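Local coordinates for lectin (Pleurotus ostreatus, PDB 6T0Q), which is a calcium-binding lectin from the oyster mushroom that binds N-acetylgalactosamine and probably related galactose-containing sugars, at residues T306-Q318 against I325-G337. Sequence-based numbering, arbitrary orientation.
Sequences TDASWKAIQTIPQ and IDEFGWESAKIIG
Ile313 lies across one face of the Trp330 indole: its CG2 methyl stands 3.6 Å from the centroid of the six-membered ring, only 5° off the normal, a CH-pi contact of nearly ideal geometry. With CG1 anti to the backbone N (chi1 -159°), the longer branch runs back over the pyrrole half, where Ile313 CD1 comes 3.8 Å from Trp330 NE1, and the two branches together span the indole. Pro317 adds an oblique contact, its CG 4.1 Å from Trp330 CZ2, while the backbone of Lys311 and Ala312 meets the ring edge. Arg219, from strand 214-222, also packs against this tryptophan.

The arrangement is a short antiparallel pairing within a beta-sandwich domain, strand 311-313 running between 331-338 and 214-222. Ala312 and Glu331 form its hydrogen-bonded pair, N and O of each joined to O and N of the other, and beyond it Ala333 N donates to Trp310 O at 2.8 Å and 168°. Ala333 CB packs 4.0 Å from Trp310 CB, but the indole of Trp310 turns away and donates through NE1 to Val305 O. Glu331 CG rests 3.3 Å from Ala312 O, and its carboxylate is held by Ser204. At the margin, one water links Ala308 O to Ser332 OG and accepts a weak hydrogen bond from Lys311 NZ. Further along segment 306-318, Ile316 touches an N-acetylglucosamine, probably of a glycan carried by Asn278.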
loop_
_atom_site.group_PDB
_atom_site.type_symbol
_atom_site.label_atom_id
_atom_site.label_comp_id
_atom_site.label_asym_id
_atom_site.label_seq_id
_atom_site.Cartn_x
_atom_site.Cartn_y
_atom_site.Cartn_z
ATOM N N THR A 306 -18.636 6.139 4.571
ATOM C CA THR A 306 -18.524 6.000 6.013
ATOM C C THR A 306 -19.331 4.790 6.466
ATOM O O THR A 306 -20.525 4.682 6.171
ATOM C CB THR A 306 -18.998 7.276 6.717
ATOM O OG1 THR A 306 -20.140 7.818 6.029
ATOM C CG2 THR A 306 -17.874 8.308 6.715
ATOM N N ASP A 307 -18.664 3.866 7.154
ATOM C CA ASP A 307 -19.290 2.650 7.658
ATOM C C ASP A 307 -18.398 2.102 8.772
ATOM O O ASP A 307 -17.449 2.764 9.209
ATOM C CB ASP A 307 -19.528 1.649 6.515
ATOM C CG ASP A 307 -18.229 1.246 5.789
ATOM O OD1 ASP A 307 -17.138 1.343 6.382
ATOM O OD2 ASP A 307 -18.300 0.834 4.610
ATOM N N ALA A 308 -18.688 0.882 9.232
ATOM C CA ALA A 308 -17.920 0.322 10.347
ATOM C C ALA A 308 -16.508 -0.099 9.961
ATOM O O ALA A 308 -15.739 -0.498 10.847
ATOM C CB ALA A 308 -18.670 -0.866 10.961
ATOM N N SER A 309 -16.129 -0.016 8.681
ATOM C CA SER A 309 -14.750 -0.306 8.308
ATOM C C SER A 309 -13.819 0.864 8.582
ATOM O O SER A 309 -12.602 0.696 8.504
ATOM C CB SER A 309 -14.653 -0.702 6.829
ATOM O OG SER A 309 -14.697 0.437 5.974
ATOM N N TRP A 310 -14.356 2.036 8.906
ATOM C CA TRP A 310 -13.525 3.152 9.330
ATOM C C TRP A 310 -13.041 2.920 10.759
ATOM O O TRP A 310 -13.742 2.326 11.575
ATOM C CB TRP A 310 -14.315 4.462 9.249
ATOM C CG TRP A 310 -14.562 4.937 7.829
ATOM C CD1 TRP A 310 -15.201 4.259 6.829
ATOM C CD2 TRP A 310 -14.162 6.192 7.270
ATOM N NE1 TRP A 310 -15.224 5.024 5.671
ATOM C CE2 TRP A 310 -14.596 6.215 5.924
ATOM C CE3 TRP A 310 -13.465 7.302 7.774
ATOM C CZ2 TRP A 310 -14.363 7.307 5.082
ATOM C CZ3 TRP A 310 -13.238 8.384 6.936
ATOM C CH2 TRP A 310 -13.686 8.379 5.608
ATOM N N LYS A 311 -11.829 3.382 11.053
ATOM C CA LYS A 311 -11.337 3.383 12.426
ATOM C C LYS A 311 -11.678 4.711 13.091
ATOM O O LYS A 311 -11.768 5.747 12.432
ATOM C CB LYS A 311 -9.823 3.151 12.473
ATOM C CG LYS A 311 -9.376 1.834 11.847
ATOM C CD LYS A 311 -10.251 0.692 12.319
ATOM C CE LYS A 311 -9.469 -0.348 13.094
ATOM N NZ LYS A 311 -10.394 -1.399 13.605
ATOM N N ALA A 312 -11.860 4.671 14.410
ATOM C CA ALA A 312 -12.324 5.822 15.171
ATOM C C ALA A 312 -11.657 5.827 16.542
ATOM O O ALA A 312 -11.278 4.775 17.056
ATOM C CB ALA A 312 -13.854 5.796 15.331
ATOM N N ILE A 313 -11.526 7.011 17.139
ATOM C CA ILE A 313 -10.929 7.123 18.470
ATOM C C ILE A 313 -11.530 8.331 19.178
ATOM O O ILE A 313 -11.833 9.346 18.548
ATOM C CB ILE A 313 -9.384 7.203 18.385
ATOM C CG1 ILE A 313 -8.752 6.798 19.721
ATOM C CG2 ILE A 313 -8.921 8.592 17.960
ATOM C CD1 ILE A 313 -7.241 6.641 19.657
ATOM N N GLN A 314 -11.701 8.222 20.502
ATOM C CA GLN A 314 -12.410 9.264 21.244
ATOM C C GLN A 314 -11.495 10.377 21.738
ATOM O O GLN A 314 -11.913 11.539 21.786
ATOM C CB GLN A 314 -13.170 8.651 22.428
ATOM C CG GLN A 314 -14.255 7.686 21.979
ATOM C CD GLN A 314 -15.010 7.051 23.126
ATOM O OE1 GLN A 314 -15.143 7.641 24.202
ATOM N NE2 GLN A 314 -15.512 5.838 22.902
ATOM N N THR A 315 -10.270 10.048 22.137
ATOM C CA THR A 315 -9.256 11.047 22.456
ATOM C C THR A 315 -8.310 11.106 21.266
ATOM O O THR A 315 -7.591 10.142 20.984
ATOM C CB THR A 315 -8.499 10.705 23.739
ATOM O OG1 THR A 315 -9.401 10.710 24.852
ATOM C CG2 THR A 315 -7.393 11.728 23.984
ATOM N N ILE A 316 -8.328 12.224 20.558
ATOM C CA ILE A 316 -7.579 12.333 19.315
ATOM C C ILE A 316 -6.098 12.520 19.617
ATOM O O ILE A 316 -5.729 13.481 20.303
ATOM C CB ILE A 316 -8.097 13.494 18.463
ATOM C CG1 ILE A 316 -9.593 13.312 18.158
ATOM C CG2 ILE A 316 -7.276 13.583 17.200
ATOM C CD1 ILE A 316 -10.180 14.469 17.381
ATOM N N PRO A 317 -5.225 11.656 19.115
ATOM C CA PRO A 317 -3.791 11.836 19.342
ATOM C C PRO A 317 -3.191 12.841 18.374
ATOM O O PRO A 317 -3.711 13.090 17.284
ATOM C CB PRO A 317 -3.224 10.437 19.084
ATOM C CG PRO A 317 -4.132 9.895 18.011
ATOM C CD PRO A 317 -5.512 10.444 18.331
ATOM N N GLN A 318 -2.054 13.399 18.785
ATOM C CA GLN A 318 -1.275 14.230 17.879
ATOM C C GLN A 318 -0.836 13.407 16.675
ATOM O O GLN A 318 -0.441 12.247 16.808
ATOM C CB GLN A 318 -0.060 14.813 18.604
ATOM C CG GLN A 318 0.241 16.250 18.218
ATOM C CD GLN A 318 -0.916 17.193 18.516
ATOM O OE1 GLN A 318 -1.781 16.902 19.347
ATOM N NE2 GLN A 318 -0.935 18.332 17.836
ATOM N N ILE A 325 0.251 6.082 10.588
ATOM C CA ILE A 325 0.328 6.006 12.043
ATOM C C ILE A 325 -0.014 4.597 12.514
ATOM O O ILE A 325 -0.624 3.785 11.801
ATOM C CB ILE A 325 -0.583 7.041 12.724
ATOM C CG1 ILE A 325 -2.048 6.644 12.574
ATOM C CG2 ILE A 325 -0.355 8.430 12.152
ATOM C CD1 ILE A 325 -2.965 7.457 13.463
ATOM N N ASP A 326 0.390 4.311 13.747
ATOM C CA ASP A 326 -0.020 3.101 14.443
ATOM C C ASP A 326 -1.468 3.261 14.882
ATOM O O ASP A 326 -1.788 4.150 15.683
ATOM C CB ASP A 326 0.898 2.870 15.642
ATOM C CG ASP A 326 0.596 1.582 16.395
ATOM O OD1 ASP A 326 -0.324 0.827 16.012
ATOM O OD2 ASP A 326 1.312 1.326 17.388
ATOM N N GLU A 327 -2.345 2.409 14.358
ATOM C CA GLU A 327 -3.761 2.489 14.671
ATOM C C GLU A 327 -4.151 1.600 15.845
ATOM O O GLU A 327 -5.342 1.345 16.052
ATOM C CB GLU A 327 -4.589 2.157 13.427
ATOM C CG GLU A 327 -4.509 3.268 12.389
ATOM C CD GLU A 327 -5.151 2.914 11.064
ATOM O OE1 GLU A 327 -5.454 1.722 10.836
ATOM O OE2 GLU A 327 -5.348 3.842 10.251
ATOM N N PHE A 328 -3.179 1.151 16.634
ATOM C CA PHE A 328 -3.506 0.426 17.854
ATOM C C PHE A 328 -4.358 1.306 18.763
ATOM O O PHE A 328 -4.095 2.502 18.926
ATOM C CB PHE A 328 -2.231 -0.013 18.582
ATOM C CG PHE A 328 -2.492 -0.859 19.800
ATOM C CD1 PHE A 328 -2.727 -0.273 21.036
ATOM C CD2 PHE A 328 -2.519 -2.244 19.704
ATOM C CE1 PHE A 328 -2.976 -1.053 22.158
ATOM C CE2 PHE A 328 -2.771 -3.032 20.820
ATOM C CZ PHE A 328 -2.997 -2.434 22.048
ATOM N N GLY A 329 -5.387 0.711 19.360
ATOM C CA GLY A 329 -6.277 1.453 20.225
ATOM C C GLY A 329 -7.394 2.201 19.526
ATOM O O GLY A 329 -8.279 2.730 20.208
ATOM N N TRP A 330 -7.381 2.287 18.197
ATOM C CA TRP A 330 -8.533 2.804 17.468
ATOM C C TRP A 330 -9.587 1.710 17.335
ATOM O O TRP A 330 -9.262 0.546 17.097
ATOM C CB TRP A 330 -8.122 3.302 16.077
ATOM C CG TRP A 330 -7.228 4.524 16.062
ATOM C CD1 TRP A 330 -5.969 4.638 16.605
ATOM C CD2 TRP A 330 -7.509 5.789 15.439
ATOM N NE1 TRP A 330 -5.468 5.901 16.373
ATOM C CE2 TRP A 330 -6.389 6.623 15.655
ATOM C CE3 TRP A 330 -8.605 6.298 14.725
ATOM C CZ2 TRP A 330 -6.332 7.936 15.189
ATOM C CZ3 TRP A 330 -8.548 7.605 14.263
ATOM C CH2 TRP A 330 -7.416 8.409 14.497
ATOM N N GLU A 331 -10.853 2.085 17.483
ATOM C CA GLU A 331 -11.957 1.143 17.380
ATOM C C GLU A 331 -12.606 1.218 16.001
ATOM O O GLU A 331 -12.428 2.182 15.253
ATOM C CB GLU A 331 -13.012 1.425 18.462
ATOM C CG GLU A 331 -13.634 2.831 18.352
ATOM C CD GLU A 331 -14.740 3.103 19.370
ATOM O OE1 GLU A 331 -15.331 2.135 19.895
ATOM O OE2 GLU A 331 -15.022 4.291 19.641
ATOM N N SER A 332 -13.370 0.180 15.671
ATOM C CA SER A 332 -14.285 0.260 14.542
ATOM C C SER A 332 -15.297 1.375 14.777
ATOM O O SER A 332 -15.882 1.472 15.858
ATOM C CB SER A 332 -15.014 -1.070 14.358
ATOM O OG SER A 332 -14.124 -2.066 13.910
ATOM N N ALA A 333 -15.497 2.222 13.769
ATOM C CA ALA A 333 -16.525 3.251 13.875
ATOM C C ALA A 333 -17.895 2.608 14.065
ATOM O O ALA A 333 -18.170 1.519 13.554
ATOM C CB ALA A 333 -16.533 4.139 12.621
ATOM N N LYS A 334 -18.760 3.296 14.804
ATOM C CA LYS A 334 -20.122 2.833 15.048
ATOM C C LYS A 334 -21.065 3.455 14.027
ATOM O O LYS A 334 -21.056 4.674 13.825
ATOM C CB LYS A 334 -20.579 3.204 16.459
ATOM C CG LYS A 334 -22.021 2.795 16.781
ATOM C CD LYS A 334 -22.400 3.184 18.199
ATOM C CE LYS A 334 -23.864 2.826 18.495
ATOM N NZ LYS A 334 -24.227 3.114 19.910
ATOM N N ILE A 335 -21.874 2.621 13.388
ATOM C CA ILE A 335 -22.913 3.123 12.493
ATOM C C ILE A 335 -24.062 3.650 13.343
ATOM O O ILE A 335 -24.671 2.905 14.116
ATOM C CB ILE A 335 -23.389 2.035 11.521
ATOM C CG1 ILE A 335 -22.327 1.817 10.436
ATOM C CG2 ILE A 335 -24.709 2.436 10.867
ATOM C CD1 ILE A 335 -22.655 0.688 9.476
ATOM N N ILE A 336 -24.320 4.953 13.242
ATOM C CA ILE A 336 -25.461 5.540 13.933
ATOM C C ILE A 336 -26.741 5.271 13.154
ATOM O O ILE A 336 -27.783 4.958 13.740
ATOM C CB ILE A 336 -25.224 7.048 14.148
ATOM C CG1 ILE A 336 -23.839 7.288 14.763
ATOM C CG2 ILE A 336 -26.345 7.659 15.004
ATOM C CD1 ILE A 336 -23.552 6.483 16.058
ATOM N N GLY A 337 -26.676 5.375 11.828
ATOM C CA GLY A 337 -27.809 5.036 10.978
ATOM C C GLY A 337 -27.426 5.231 9.520
ATOM O O GLY A 337 -26.458 5.927 9.198
HETATM O O HOH W 1 -12.968 -1.071 11.467
#